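EH1AB1 (Metagenome, PDB 6I8F) hydrolyses esters, probably through a Ser-His-Asp triad carried on an alpha/beta hydrolase fold. Local coordinates at residues E78-R83 with S130-L135; P95-Y100 with C126-I131; D147-F152 with A182-A187; A49-S54 with F105-I110; P42-R47 with A136-F141. All blocks are in the same frame, centred on the assembly; numbering follows the deposited sequence.

Contact 1 (E78-R83 with S130-L135); sequences EIRFRR and SIDYRL. With PEG (di(hydroxyethyl)ether), chain F.
F81 and I131 face each other as a non-hydrogen-bonded pair of two antiparallel strands, their CA atoms 4.7 Å apart, and beside them R82 and S130 exchange both backbone bonds, while D132 N gives its hydrogen to R80 O. I131 serves two partners: its CG2 meets I79 CG2 at 3.6 Å, and its CD1 lies 4.0 Å from F81 CB. The ring of F81 leads off to an edge-to-face contact with F162. On the opposite face of the sheet R80 and D132 run side by side in a salt bridge. Here D132 OD2 stands over one face of the guanidinium, 2.6 Å from R80 NH2, and the two flat groups are only 17° from parallel. A bound di(hydroxyethyl)ether closes the cluster. Its O1, in the guanidinium plane, takes a weak bond from R80 NE and gives one to D132 O at 2.8 Å; its O4 donates to D132 OD1 at 2.7 Å, which divides the carboxylate oxygens between arginine and ligand. R82 turns its own guanidinium to E111 and D114. Strand 78-85, flanked by 66-73 and 127-132, illustrates the antiparallel beginning of the otherwise parallel alpha/beta hydrolase sheet.

Contact 2 (P95-Y100 with C126-I131); sequences PTLIYY and CQVISI
L97 and Y99 sit between Q127, I129 and I131 as the bonded residues of two parallel strands whose directions differ by 21°. L97 N reaches Q127 O at 2.8 Å, L97 O accepts from I129 N, and Y99 repeats the pattern with I129 O and I131 N; the last donor lies nearly along the C=O axis of Y99. At the start of the pairing Q127 N gives P95 O a weak, bent bond.

Side chains alternate between the two faces. T96 and Q127 lie side by side, and Q127 NE2 donates to T96 OG1 at 3.0 Å with a nearly straight N-H (165°), the hydroxyl lying in the amide plane; T96 OG1 also hydrogen-bonds L94 O of the same strand. This amide is pinned from both ends, since NE2 also bonds F162 O and OE1 accepts from R83 NH1. T96 CG2, anti to the backbone N, rests 3.6 Å from I129 CD1. Further along the same face I131 CG1 touches I98 CG2 at 3.7 Å and Y100 CE1 at 3.9 Å. On the reverse face Y99 CB packs on V128 CG1 at 3.9 Å, and its hydroxyl bonds D174 OD1 beside the presumed nucleophile elbow. A water joins S130 OG to I131 O.

The strands belong to a beta-alpha-beta crossover through helix 114-124. Strand 169-174 lies beyond 94-100, and strand 78-85 beyond 127-132; helix 143-157 covers I98 and Y100, whereas helix 310-327 packs M323 against L97 and C126.

Contact 3 (D147-F152 with A182-A187); sequences DGIAAF and AVVCQA
Within one of the two helical layers of the alpha/beta hydrolase fold, V184 is the residue of helix 176-190 that meets three residues of helix 143-157: G148, I149 and F152. The short helical segments cross at -65°, with axes 9.4 Å apart, and I149 and V184 bring their CA atoms to 5.3 Å. The two methyls of V184 work in different directions. CG2 rests against bare backbone, 3.9 Å from G148 C, where the glycine puts no side chain between the helices, and it also touches I149 CG1 as the two side chains slide past each other in opposite senses. CG1 lies 3.8 Å from F152 CB. With CG anti to the backbone N (chi1 171°), the start of the F152 ring comes beside the same methyl.

Helix 176-190 follows the strand-to-helix turn that looks like a nucleophile elbow, and both helices lie over Y100 of strand 94-100, whose hydroxyl makes a weak hydrogen bond to G148 O. F152 continues onto the sheet itself, against I98, L169 and V171. One turn on from V184, A187 offers its CB to I149 at 3.7 Å from CD1, the carbon next along the branch from the CG1 that meets V184 CG2.

Contact 4 (A49-S54 with F105-I110); sequences AVDKMS and FVIGNI
D51 OD1 accepts the backbone N-H of G108 at 2.9 Å, with an angle of 157° at the hydrogen; the donor comes to the syn side of the oxygen and stands 23° out of the carboxylate plane. The bond ties helix 43-55 to the loop that follows strand 94-100, a loop entered through the HGGGF sequence characteristic of hormone-sensitive-lipase-like esterases. In that family backbone N-H groups of the motif's glycines contribute to the oxyanion hole, and the same role is likely here.

The other carboxylate oxygen is linked to the loop by solvent: one water donates both to D51 OD2 and, at 2.8 Å, to G108 O. Both polar backbone atoms of G108 are therefore connected to the same aspartate, one directly and one through water. D51 is buried, and the G108 N-H and the water would be expected to offset part of its negative charge. N109 comes in across the carboxylate, its amide plane turned 78° from it, with ND2 3.2 Å from D51 OD2; its OD1 makes a weak bond to E111 N.

I107 lies against both the polar group and the helix. Its CB is 3.6 Å from D51 OD1, the oxygen that takes the G108 bond, and its side chain also touches F232 of helix 230-236. The apolar contact is made by V50, the residue before D51 on the helix, which meets I107 obliquely, V50 CG1 lying 3.7 Å from I107 CD1.

Contact 5 (P42-R47 with A136-F141); sequences PHAVGR and APEHPF
R47 and E138 form the ionic part of this contact, which joins the start of helix 43-55 to the loop between strand 127-132 and helix 143-157. The loop carries the RLAPEHPFPA sequence familiar from hormone-sensitive-lipase-like members of the alpha/beta hydrolase fold. The two side chains meet tip to tip in an end-on, two-nitrogen grip: R47 NH1 donates to E138 OE2 and R47 NH2 to E138 OE1, each at 2.7 Å. Both oxygens lie close to the guanidinium plane and are met on their syn sides, but the planes of the two groups are turned 33° apart, so the fork is twisted, with the larger departure from the carboxylate plane at OE2. The glutamate bends at chi2 (88°), which places CD beside the arginine.

Among the other polar approaches, A136 O comes to the edge of the same guanidinium, 2.9 Å from R47 NH2, and V106 O accepts from R47 NE. The arginine thereby has carbonyl oxygens as well as a carboxylate around its rim. H43 turns its polar end elsewhere, NE2 bonding W231 O while its ring stacks on the W231 ring.

The packing contacts centre on P137, which follows a cis peptide bond. Its ring lies obliquely against H43: P137 CD is 3.4 Å from H43 CB, and P137 CG is 3.6 Å from H43 CG. A235 of helix 230-236 touches both residues. Next along the helix, A44 CB approaches the carboxylate more loosely, 4.4 Å from E138 OE2.

In the fold
Contacts 1 and 2 pair the two edges of strand 127-132, share S130 and I131, and have centres 11 Å apart. Contact 3 packs on the face of that sheet that carries I98 and Y100, tied to contact 1 by a salt bridge from R134 NE to D147 OD1 at 3.0 Å. Contacts 4 and 5, also about 11 Å apart between centres, use successive turns of helix 43-55; the loops they hold bond to each other, F105 O lying 2.8 Å from A136 N. The probable triad of S175, H300 and D270 relates to several of them: contact 2 reaches its elbow through Y99, the second helix of contact 3 follows the elbow, and contact 4 holds the loop after the presumed oxyanion sequence.

Contact 1 (E78-R83 with S130-L135)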
# COMPACT_ATOMS: atom_id res chain seq x y z
N GLU A 78 2.93 9.82 34.78
CA GLU A 78 3.57 8.65 34.22
C GLU A 78 2.87 8.34 32.89
O GLU A 78 1.66 8.51 32.76
CB GLU A 78 3.49 7.48 35.21
CG GLU A 78 4.47 6.38 34.88
CD GLU A 78 4.15 5.03 35.52
OE1 GLU A 78 3.05 4.89 36.09
OE2 GLU A 78 5.01 4.14 35.43
N ILE A 79 3.67 7.93 31.90
CA ILE A 79 3.14 7.32 30.69
C ILE A 79 3.64 5.88 30.65
O ILE A 79 4.83 5.65 30.71
CB ILE A 79 3.54 8.10 29.43
CG1 ILE A 79 3.04 9.55 29.48
CG2 ILE A 79 3.05 7.37 28.18
CD1 ILE A 79 3.74 10.45 28.50
N ARG A 80 2.70 4.94 30.57
CA ARG A 80 3.00 3.54 30.53
C ARG A 80 3.10 3.10 29.07
O ARG A 80 2.44 3.65 28.18
CB ARG A 80 1.92 2.78 31.30
CG ARG A 80 1.98 3.01 32.81
CD ARG A 80 0.79 2.38 33.51
NE ARG A 80 -0.47 2.95 33.05
CZ ARG A 80 -1.67 2.51 33.38
NH1 ARG A 80 -1.80 1.49 34.22
NH2 ARG A 80 -2.75 3.09 32.88
N PHE A 81 3.93 2.09 28.83
CA PHE A 81 4.09 1.52 27.50
C PHE A 81 4.12 -0.00 27.61
O PHE A 81 4.40 -0.57 28.69
CB PHE A 81 5.35 2.06 26.84
CG PHE A 81 6.61 1.76 27.62
CD1 PHE A 81 7.22 0.52 27.51
CD2 PHE A 81 7.15 2.70 28.48
CE1 PHE A 81 8.36 0.23 28.24
CE2 PHE A 81 8.30 2.41 29.20
CZ PHE A 81 8.90 1.17 29.09
N ARG A 82 3.87 -0.66 26.48
CA ARG A 82 4.09 -2.08 26.36
C ARG A 82 4.84 -2.34 25.05
O ARG A 82 4.43 -1.88 23.99
CB ARG A 82 2.75 -2.82 26.45
CG ARG A 82 2.87 -4.31 26.20
CD ARG A 82 1.57 -5.02 26.47
NE ARG A 82 1.15 -4.88 27.86
CZ ARG A 82 -0.09 -5.09 28.28
NH1 ARG A 82 -0.99 -5.61 27.45
NH2 ARG A 82 -0.44 -4.76 29.51
N ARG A 83 5.99 -3.01 25.16
CA ARG A 83 6.83 -3.33 24.02
C ARG A 83 6.56 -4.77 23.60
O ARG A 83 6.45 -5.67 24.45
CB ARG A 83 8.32 -3.19 24.33
CG ARG A 83 8.68 -1.89 25.04
CD ARG A 83 10.16 -1.57 24.90
NE ARG A 83 10.98 -2.44 25.72
CZ ARG A 83 12.20 -2.85 25.40
NH1 ARG A 83 12.61 -2.83 24.14
NH2 ARG A 83 13.00 -3.31 26.35
N SER A 130 3.24 0.21 22.33
CA SER A 130 1.90 0.76 22.52
C SER A 130 1.89 1.72 23.72
O SER A 130 2.46 1.42 24.77
CB SER A 130 0.91 -0.35 22.69
OG SER A 130 -0.40 0.16 22.79
N ILE A 131 1.25 2.88 23.56
CA ILE A 131 1.36 3.97 24.52
C ILE A 131 0.03 4.16 25.23
O ILE A 131 -1.03 4.23 24.59
CB ILE A 131 1.82 5.28 23.85
CG1 ILE A 131 3.16 5.14 23.11
CG2 ILE A 131 1.86 6.41 24.88
CD1 ILE A 131 4.31 4.71 23.97
N ASP A 132 0.12 4.28 26.55
CA ASP A 132 -1.01 4.53 27.43
C ASP A 132 -1.02 6.03 27.77
O ASP A 132 -0.46 6.45 28.78
CB ASP A 132 -0.92 3.64 28.67
CG ASP A 132 -2.25 3.35 29.34
OD1 ASP A 132 -3.30 3.84 28.85
OD2 ASP A 132 -2.22 2.62 30.35
N TYR A 133 -1.61 6.83 26.88
CA TYR A 133 -1.68 8.27 27.04
C TYR A 133 -2.90 8.63 27.90
O TYR A 133 -3.90 7.89 27.93
CB TYR A 133 -1.70 8.92 25.67
CG TYR A 133 -2.82 8.46 24.76
CD1 TYR A 133 -2.62 7.46 23.82
CD2 TYR A 133 -4.07 9.05 24.82
CE1 TYR A 133 -3.63 7.05 22.97
CE2 TYR A 133 -5.09 8.64 23.99
CZ TYR A 133 -4.87 7.64 23.05
OH TYR A 133 -5.89 7.25 22.23
N ARG A 134 -2.82 9.77 28.60
CA ARG A 134 -3.94 10.30 29.40
C ARG A 134 -5.17 10.51 28.51
O ARG A 134 -5.03 10.92 27.36
CB ARG A 134 -3.60 11.65 30.03
CG ARG A 134 -2.67 11.53 31.22
CD ARG A 134 -2.25 12.88 31.77
NE ARG A 134 -1.45 13.61 30.80
CZ ARG A 134 -1.33 14.92 30.77
NH1 ARG A 134 -1.99 15.66 31.66
NH2 ARG A 134 -0.58 15.49 29.85
N LEU A 135 -6.35 10.26 29.09
CA LEU A 135 -7.63 10.32 28.40
C LEU A 135 -8.53 11.40 29.02
O LEU A 135 -8.42 11.75 30.21
CB LEU A 135 -8.29 8.94 28.49
CG LEU A 135 -7.50 7.77 27.88
CD1 LEU A 135 -8.10 6.44 28.30
CD2 LEU A 135 -7.47 7.87 26.36
C1 PEG F . -1.28 6.26 32.65
O1 PEG F . -0.50 5.87 31.50
C2 PEG F . -2.22 7.40 32.30
O2 PEG F . -3.09 6.97 31.25
C3 PEG F . -4.32 6.43 31.71
C4 PEG F . -5.14 5.90 30.54
O4 PEG F . -5.30 4.46 30.54

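Contact 2 (P95-Y100 with C126-I131)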
# COMPACT_ATOMS: atom_id res chain seq x y z
N PRO A 95 13.77 -1.79 13.97
CA PRO A 95 12.83 -0.78 13.51
C PRO A 95 11.61 -0.92 14.43
O PRO A 95 11.25 -2.03 14.82
CB PRO A 95 12.54 -1.11 12.03
CG PRO A 95 13.46 -2.27 11.68
CD PRO A 95 14.08 -2.80 12.95
N THR A 96 11.01 0.21 14.80
CA THR A 96 10.07 0.26 15.91
C THR A 96 8.88 1.15 15.54
O THR A 96 9.07 2.26 15.05
CB THR A 96 10.76 0.76 17.19
OG1 THR A 96 11.76 -0.18 17.58
CG2 THR A 96 9.78 0.97 18.33
N LEU A 97 7.68 0.65 15.80
CA LEU A 97 6.45 1.42 15.63
C LEU A 97 5.93 1.83 17.00
O LEU A 97 5.56 0.97 17.80
CB LEU A 97 5.42 0.56 14.89
CG LEU A 97 3.99 1.13 14.84
CD1 LEU A 97 3.96 2.48 14.15
CD2 LEU A 97 3.05 0.16 14.15
N ILE A 98 5.89 3.14 17.25
CA ILE A 98 5.19 3.71 18.38
C ILE A 98 3.71 3.84 18.02
O ILE A 98 3.36 4.59 17.11
CB ILE A 98 5.81 5.05 18.82
CG1 ILE A 98 7.27 4.86 19.21
CG2 ILE A 98 4.98 5.69 19.93
CD1 ILE A 98 8.12 6.09 19.06
N TYR A 99 2.88 3.09 18.75
CA TYR A 99 1.46 2.91 18.44
C TYR A 99 0.58 3.58 19.51
O TYR A 99 0.76 3.37 20.71
CB TYR A 99 1.10 1.42 18.34
CG TYR A 99 -0.25 1.21 17.70
CD1 TYR A 99 -1.41 1.18 18.45
CD2 TYR A 99 -0.36 1.06 16.32
CE1 TYR A 99 -2.66 1.02 17.85
CE2 TYR A 99 -1.60 0.90 15.71
CZ TYR A 99 -2.75 0.89 16.48
OH TYR A 99 -3.96 0.72 15.87
N TYR A 100 -0.39 4.35 19.02
CA TYR A 100 -1.38 5.05 19.80
C TYR A 100 -2.77 4.46 19.51
O TYR A 100 -3.30 4.62 18.40
CB TYR A 100 -1.37 6.53 19.43
CG TYR A 100 -0.01 7.18 19.48
CD1 TYR A 100 0.64 7.38 20.69
CD2 TYR A 100 0.62 7.63 18.32
CE1 TYR A 100 1.88 8.00 20.75
CE2 TYR A 100 1.85 8.26 18.37
CZ TYR A 100 2.48 8.45 19.59
OH TYR A 100 3.70 9.08 19.65
N CYS A 126 8.88 -5.73 13.03
CA CYS A 126 9.23 -4.51 13.74
C CYS A 126 8.78 -4.64 15.20
O CYS A 126 7.74 -5.21 15.46
CB CYS A 126 8.57 -3.29 13.13
SG CYS A 126 9.14 -2.90 11.45
N GLN A 127 9.58 -4.10 16.12
CA GLN A 127 9.12 -3.87 17.49
C GLN A 127 7.90 -2.94 17.44
O GLN A 127 7.89 -2.02 16.64
CB GLN A 127 10.23 -3.22 18.32
CG GLN A 127 9.78 -2.87 19.73
CD GLN A 127 10.91 -2.48 20.66
OE1 GLN A 127 10.94 -2.92 21.80
NE2 GLN A 127 11.80 -1.62 20.19
N VAL A 128 6.88 -3.22 18.26
CA VAL A 128 5.77 -2.26 18.50
C VAL A 128 5.82 -1.83 19.98
O VAL A 128 6.06 -2.63 20.90
CB VAL A 128 4.40 -2.85 18.12
CG1 VAL A 128 3.26 -1.86 18.39
CG2 VAL A 128 4.37 -3.29 16.66
N ILE A 129 5.63 -0.52 20.19
CA ILE A 129 5.52 0.04 21.53
C ILE A 129 4.20 0.80 21.61
O ILE A 129 4.10 1.88 21.04
CB ILE A 129 6.71 0.95 21.88
CG1 ILE A 129 8.04 0.21 21.72
CG2 ILE A 129 6.55 1.50 23.29
CD1 ILE A 129 9.26 1.09 21.91
N SER A 130 3.24 0.21 22.33
CA SER A 130 1.90 0.76 22.52
C SER A 130 1.89 1.72 23.72
O SER A 130 2.46 1.42 24.77
CB SER A 130 0.91 -0.35 22.69
OG SER A 130 -0.40 0.16 22.79
N ILE A 131 1.25 2.88 23.56
CA ILE A 131 1.36 3.97 24.52
C ILE A 131 0.03 4.16 25.23
O ILE A 131 -1.03 4.23 24.59
CB ILE A 131 1.82 5.28 23.85
CG1 ILE A 131 3.16 5.14 23.11
CG2 ILE A 131 1.86 6.41 24.88
CD1 ILE A 131 4.31 4.71 23.97
O HOH W 1 -1.80 2.43 22.65

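Contact 3 (D147-F152 with A182-A187)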
# COMPACT_ATOMS: atom_id res chain seq x y z
N ASP A 147 0.89 13.95 25.59
CA ASP A 147 1.47 12.66 25.98
C ASP A 147 2.00 11.93 24.74
O ASP A 147 3.06 11.33 24.79
CB ASP A 147 0.45 11.78 26.72
CG ASP A 147 0.21 12.22 28.15
OD1 ASP A 147 -0.62 11.59 28.82
OD2 ASP A 147 0.84 13.21 28.58
N GLY A 148 1.24 11.96 23.64
CA GLY A 148 1.64 11.27 22.41
C GLY A 148 2.97 11.80 21.90
O GLY A 148 3.89 11.05 21.56
N ILE A 149 3.07 13.13 21.86
CA ILE A 149 4.28 13.81 21.47
C ILE A 149 5.41 13.46 22.45
O ILE A 149 6.50 13.11 22.00
CB ILE A 149 4.04 15.33 21.34
CG1 ILE A 149 3.07 15.63 20.19
CG2 ILE A 149 5.36 16.07 21.16
CD1 ILE A 149 2.51 17.04 20.20
N ALA A 150 5.15 13.53 23.77
CA ALA A 150 6.23 13.28 24.75
C ALA A 150 6.74 11.83 24.63
O ALA A 150 7.93 11.58 24.76
CB ALA A 150 5.77 13.58 26.17
N ALA A 151 5.83 10.89 24.37
CA ALA A 151 6.20 9.47 24.21
C ALA A 151 7.19 9.30 23.04
O ALA A 151 8.22 8.61 23.17
CB ALA A 151 4.97 8.63 24.01
N PHE A 152 6.88 9.92 21.90
CA PHE A 152 7.74 9.81 20.72
C PHE A 152 9.11 10.46 20.99
O PHE A 152 10.16 9.86 20.69
CB PHE A 152 7.11 10.43 19.47
CG PHE A 152 8.10 10.49 18.35
CD1 PHE A 152 8.49 9.34 17.69
CD2 PHE A 152 8.74 11.68 18.03
CE1 PHE A 152 9.47 9.38 16.71
CE2 PHE A 152 9.72 11.72 17.04
CZ PHE A 152 10.07 10.57 16.38
N ALA A 182 -0.51 11.50 13.18
CA ALA A 182 -0.34 12.55 12.17
C ALA A 182 0.19 13.82 12.84
O ALA A 182 1.09 14.50 12.31
CB ALA A 182 -1.64 12.81 11.45
N VAL A 183 -0.39 14.15 13.99
CA VAL A 183 -0.09 15.39 14.70
C VAL A 183 1.33 15.34 15.25
O VAL A 183 2.03 16.34 15.18
CB VAL A 183 -1.14 15.68 15.79
CG1 VAL A 183 -0.67 16.76 16.77
CG2 VAL A 183 -2.47 16.06 15.17
N VAL A 184 1.76 14.18 15.77
CA VAL A 184 3.14 14.03 16.27
C VAL A 184 4.13 14.40 15.16
O VAL A 184 5.11 15.11 15.42
CB VAL A 184 3.43 12.61 16.82
CG1 VAL A 184 4.92 12.40 17.06
CG2 VAL A 184 2.65 12.33 18.09
N CYS A 185 3.89 13.92 13.94
CA CYS A 185 4.80 14.20 12.81
C CYS A 185 4.87 15.70 12.52
O CYS A 185 5.97 16.24 12.34
CB CYS A 185 4.37 13.46 11.55
SG CYS A 185 4.49 11.66 11.71
N GLN A 186 3.70 16.35 12.49
CA GLN A 186 3.61 17.80 12.21
C GLN A 186 4.26 18.60 13.34
O GLN A 186 4.96 19.58 13.06
CB GLN A 186 2.16 18.24 12.01
CG GLN A 186 1.59 17.83 10.66
CD GLN A 186 0.29 18.54 10.40
OE1 GLN A 186 0.03 19.61 10.96
NE2 GLN A 186 -0.54 17.94 9.55
N ALA A 187 4.07 18.15 14.59
CA ALA A 187 4.63 18.82 15.78
C ALA A 187 6.16 18.83 15.74
O ALA A 187 6.78 19.88 15.89
CB ALA A 187 4.13 18.16 17.03

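Contact 4 (A49-S54 with F105-I110)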
# COMPACT_ATOMS: atom_id res chain seq x y z
N ALA A 49 -16.74 -0.48 30.66
CA ALA A 49 -17.61 -1.43 30.01
C ALA A 49 -17.19 -1.62 28.54
O ALA A 49 -17.09 -2.75 28.07
CB ALA A 49 -19.04 -0.98 30.10
N VAL A 50 -16.99 -0.51 27.81
CA VAL A 50 -16.70 -0.58 26.40
C VAL A 50 -15.28 -1.13 26.19
O VAL A 50 -15.03 -1.81 25.20
CB VAL A 50 -16.91 0.76 25.68
CG1 VAL A 50 -16.51 0.69 24.22
CG2 VAL A 50 -18.35 1.24 25.78
N ASP A 51 -14.36 -0.83 27.12
CA ASP A 51 -12.99 -1.34 27.03
C ASP A 51 -13.00 -2.88 27.07
O ASP A 51 -12.28 -3.50 26.31
CB ASP A 51 -12.08 -0.74 28.11
CG ASP A 51 -11.61 0.67 27.79
OD1 ASP A 51 -11.88 1.15 26.66
OD2 ASP A 51 -10.98 1.29 28.68
N LYS A 52 -13.81 -3.48 27.95
CA LYS A 52 -13.91 -4.94 28.03
C LYS A 52 -14.46 -5.51 26.71
O LYS A 52 -14.01 -6.52 26.26
CB LYS A 52 -14.80 -5.38 29.20
CG LYS A 52 -14.13 -5.33 30.56
CD LYS A 52 -15.12 -5.34 31.70
CE LYS A 52 -14.64 -4.61 32.94
NZ LYS A 52 -13.84 -5.49 33.81
N MET A 53 -15.45 -4.84 26.13
CA MET A 53 -16.01 -5.24 24.85
C MET A 53 -14.94 -5.14 23.75
O MET A 53 -14.87 -6.01 22.90
CB MET A 53 -17.20 -4.35 24.47
CG MET A 53 -18.38 -4.52 25.40
SD MET A 53 -19.67 -3.32 24.97
CE MET A 53 -20.36 -4.12 23.53
N SER A 54 -14.13 -4.07 23.78
CA SER A 54 -13.06 -3.88 22.81
C SER A 54 -12.00 -4.98 22.97
O SER A 54 -11.63 -5.59 21.99
CB SER A 54 -12.45 -2.52 22.91
OG SER A 54 -13.43 -1.54 22.61
N PHE A 105 -10.03 9.57 22.19
CA PHE A 105 -9.29 10.23 23.27
C PHE A 105 -10.02 10.09 24.63
O PHE A 105 -9.70 10.81 25.59
CB PHE A 105 -9.01 11.69 22.92
CG PHE A 105 -8.25 11.95 21.63
CD1 PHE A 105 -6.89 11.72 21.55
CD2 PHE A 105 -8.89 12.48 20.52
CE1 PHE A 105 -6.19 11.97 20.38
CE2 PHE A 105 -8.20 12.71 19.34
CZ PHE A 105 -6.84 12.48 19.27
N VAL A 106 -10.96 9.14 24.73
CA VAL A 106 -11.78 8.97 25.95
C VAL A 106 -11.71 7.52 26.46
O VAL A 106 -11.76 7.30 27.67
CB VAL A 106 -13.25 9.40 25.73
CG1 VAL A 106 -14.13 9.10 26.93
CG2 VAL A 106 -13.34 10.88 25.36
N ILE A 107 -11.63 6.55 25.54
CA ILE A 107 -11.57 5.12 25.90
C ILE A 107 -10.40 4.46 25.15
O ILE A 107 -9.64 5.13 24.45
CB ILE A 107 -12.91 4.44 25.59
CG1 ILE A 107 -13.17 4.33 24.08
CG2 ILE A 107 -14.05 5.14 26.32
CD1 ILE A 107 -14.49 3.72 23.73
N GLY A 108 -10.29 3.14 25.28
CA GLY A 108 -9.15 2.39 24.77
C GLY A 108 -7.96 2.50 25.70
O GLY A 108 -7.80 3.46 26.45
N ASN A 109 -7.09 1.49 25.62
CA ASN A 109 -5.85 1.44 26.39
C ASN A 109 -4.95 0.40 25.73
O ASN A 109 -5.29 -0.12 24.65
CB ASN A 109 -6.13 1.13 27.87
CG ASN A 109 -6.97 -0.12 28.03
OD1 ASN A 109 -6.62 -1.16 27.49
ND2 ASN A 109 -8.11 -0.01 28.69
N ILE A 110 -3.85 0.05 26.38
CA ILE A 110 -2.93 -0.94 25.82
C ILE A 110 -3.66 -2.28 25.60
O ILE A 110 -3.41 -2.96 24.59
CB ILE A 110 -1.65 -1.03 26.67
CG1 ILE A 110 -0.85 0.27 26.54
CG2 ILE A 110 -0.82 -2.25 26.28
CD1 ILE A 110 0.39 0.35 27.40
O HOH W 2 -9.50 3.32 28.69

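Contact 5 (P42-R47 with A136-F141)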
# COMPACT_ATOMS: atom_id res chain seq x y z
N PRO A 42 -21.84 7.73 33.05
CA PRO A 42 -20.63 8.46 33.38
C PRO A 42 -19.45 7.93 32.55
O PRO A 42 -19.46 6.75 32.17
CB PRO A 42 -20.39 8.19 34.88
CG PRO A 42 -21.73 7.71 35.41
CD PRO A 42 -22.46 7.09 34.23
N HIS A 43 -18.44 8.77 32.29
CA HIS A 43 -17.37 8.41 31.36
C HIS A 43 -16.55 7.25 31.92
O HIS A 43 -16.20 6.35 31.17
CB HIS A 43 -16.53 9.63 30.96
CG HIS A 43 -17.26 10.55 30.04
ND1 HIS A 43 -18.10 11.55 30.50
CD2 HIS A 43 -17.32 10.61 28.69
CE1 HIS A 43 -18.63 12.20 29.48
NE2 HIS A 43 -18.16 11.64 28.35
N ALA A 44 -16.27 7.25 33.23
CA ALA A 44 -15.43 6.19 33.84
C ALA A 44 -16.14 4.83 33.77
O ALA A 44 -15.50 3.80 33.60
CB ALA A 44 -15.05 6.54 35.25
N VAL A 45 -17.48 4.85 33.87
CA VAL A 45 -18.31 3.65 33.84
C VAL A 45 -18.38 3.11 32.41
O VAL A 45 -18.18 1.91 32.17
CB VAL A 45 -19.72 3.94 34.39
CG1 VAL A 45 -20.68 2.77 34.18
CG2 VAL A 45 -19.67 4.34 35.86
N GLY A 46 -18.72 4.00 31.48
CA GLY A 46 -18.80 3.68 30.07
C GLY A 46 -17.47 3.18 29.54
O GLY A 46 -17.44 2.23 28.76
N ARG A 47 -16.38 3.83 29.98
CA ARG A 47 -15.02 3.48 29.57
C ARG A 47 -14.76 2.01 29.92
O ARG A 47 -14.32 1.23 29.09
CB ARG A 47 -14.00 4.41 30.22
CG ARG A 47 -12.55 3.94 30.11
CD ARG A 47 -11.58 4.87 30.83
NE ARG A 47 -11.74 6.23 30.36
CZ ARG A 47 -11.70 7.34 31.11
NH1 ARG A 47 -11.64 7.28 32.44
NH2 ARG A 47 -11.71 8.51 30.51
N ALA A 136 -9.43 11.93 28.17
CA ALA A 136 -10.57 12.78 28.57
C ALA A 136 -11.70 11.88 29.05
O ALA A 136 -11.77 10.72 28.64
CB ALA A 136 -11.01 13.60 27.38
N PRO A 137 -12.61 12.39 29.91
CA PRO A 137 -12.70 13.80 30.29
C PRO A 137 -11.69 14.27 31.35
O PRO A 137 -11.53 15.46 31.53
CB PRO A 137 -14.13 13.96 30.84
CG PRO A 137 -14.52 12.58 31.29
CD PRO A 137 -13.81 11.65 30.32
N GLU A 138 -11.01 13.32 32.01
CA GLU A 138 -10.17 13.62 33.16
C GLU A 138 -9.03 14.55 32.71
O GLU A 138 -8.64 15.47 33.43
CB GLU A 138 -9.63 12.33 33.78
CG GLU A 138 -10.69 11.44 34.39
CD GLU A 138 -11.37 10.43 33.46
OE1 GLU A 138 -11.30 10.60 32.23
OE2 GLU A 138 -11.98 9.48 33.98
N HIS A 139 -8.49 14.28 31.52
CA HIS A 139 -7.35 15.01 30.98
C HIS A 139 -7.69 15.42 29.55
O HIS A 139 -7.36 14.70 28.59
CB HIS A 139 -6.09 14.14 31.07
CG HIS A 139 -5.90 13.51 32.41
ND1 HIS A 139 -5.56 14.24 33.53
CD2 HIS A 139 -6.05 12.23 32.81
CE1 HIS A 139 -5.48 13.43 34.57
NE2 HIS A 139 -5.78 12.19 34.15
N PRO A 140 -8.44 16.53 29.37
CA PRO A 140 -8.96 16.91 28.06
C PRO A 140 -7.85 17.48 27.16
O PRO A 140 -6.74 17.68 27.61
CB PRO A 140 -10.03 17.97 28.37
CG PRO A 140 -9.65 18.53 29.73
CD PRO A 140 -8.86 17.45 30.44
N PHE A 141 -8.22 17.74 25.90
CA PHE A 141 -7.33 18.42 24.94
C PHE A 141 -6.67 19.61 25.64
O PHE A 141 -7.38 20.39 26.26
CB PHE A 141 -8.13 18.89 23.71
CG PHE A 141 -7.33 19.67 22.71
CD1 PHE A 141 -7.24 21.06 22.78
CD2 PHE A 141 -6.66 19.02 21.68
CE1 PHE A 141 -6.50 21.78 21.86
CE2 PHE A 141 -5.91 19.74 20.76
CZ PHE A 141 -5.83 21.12 20.85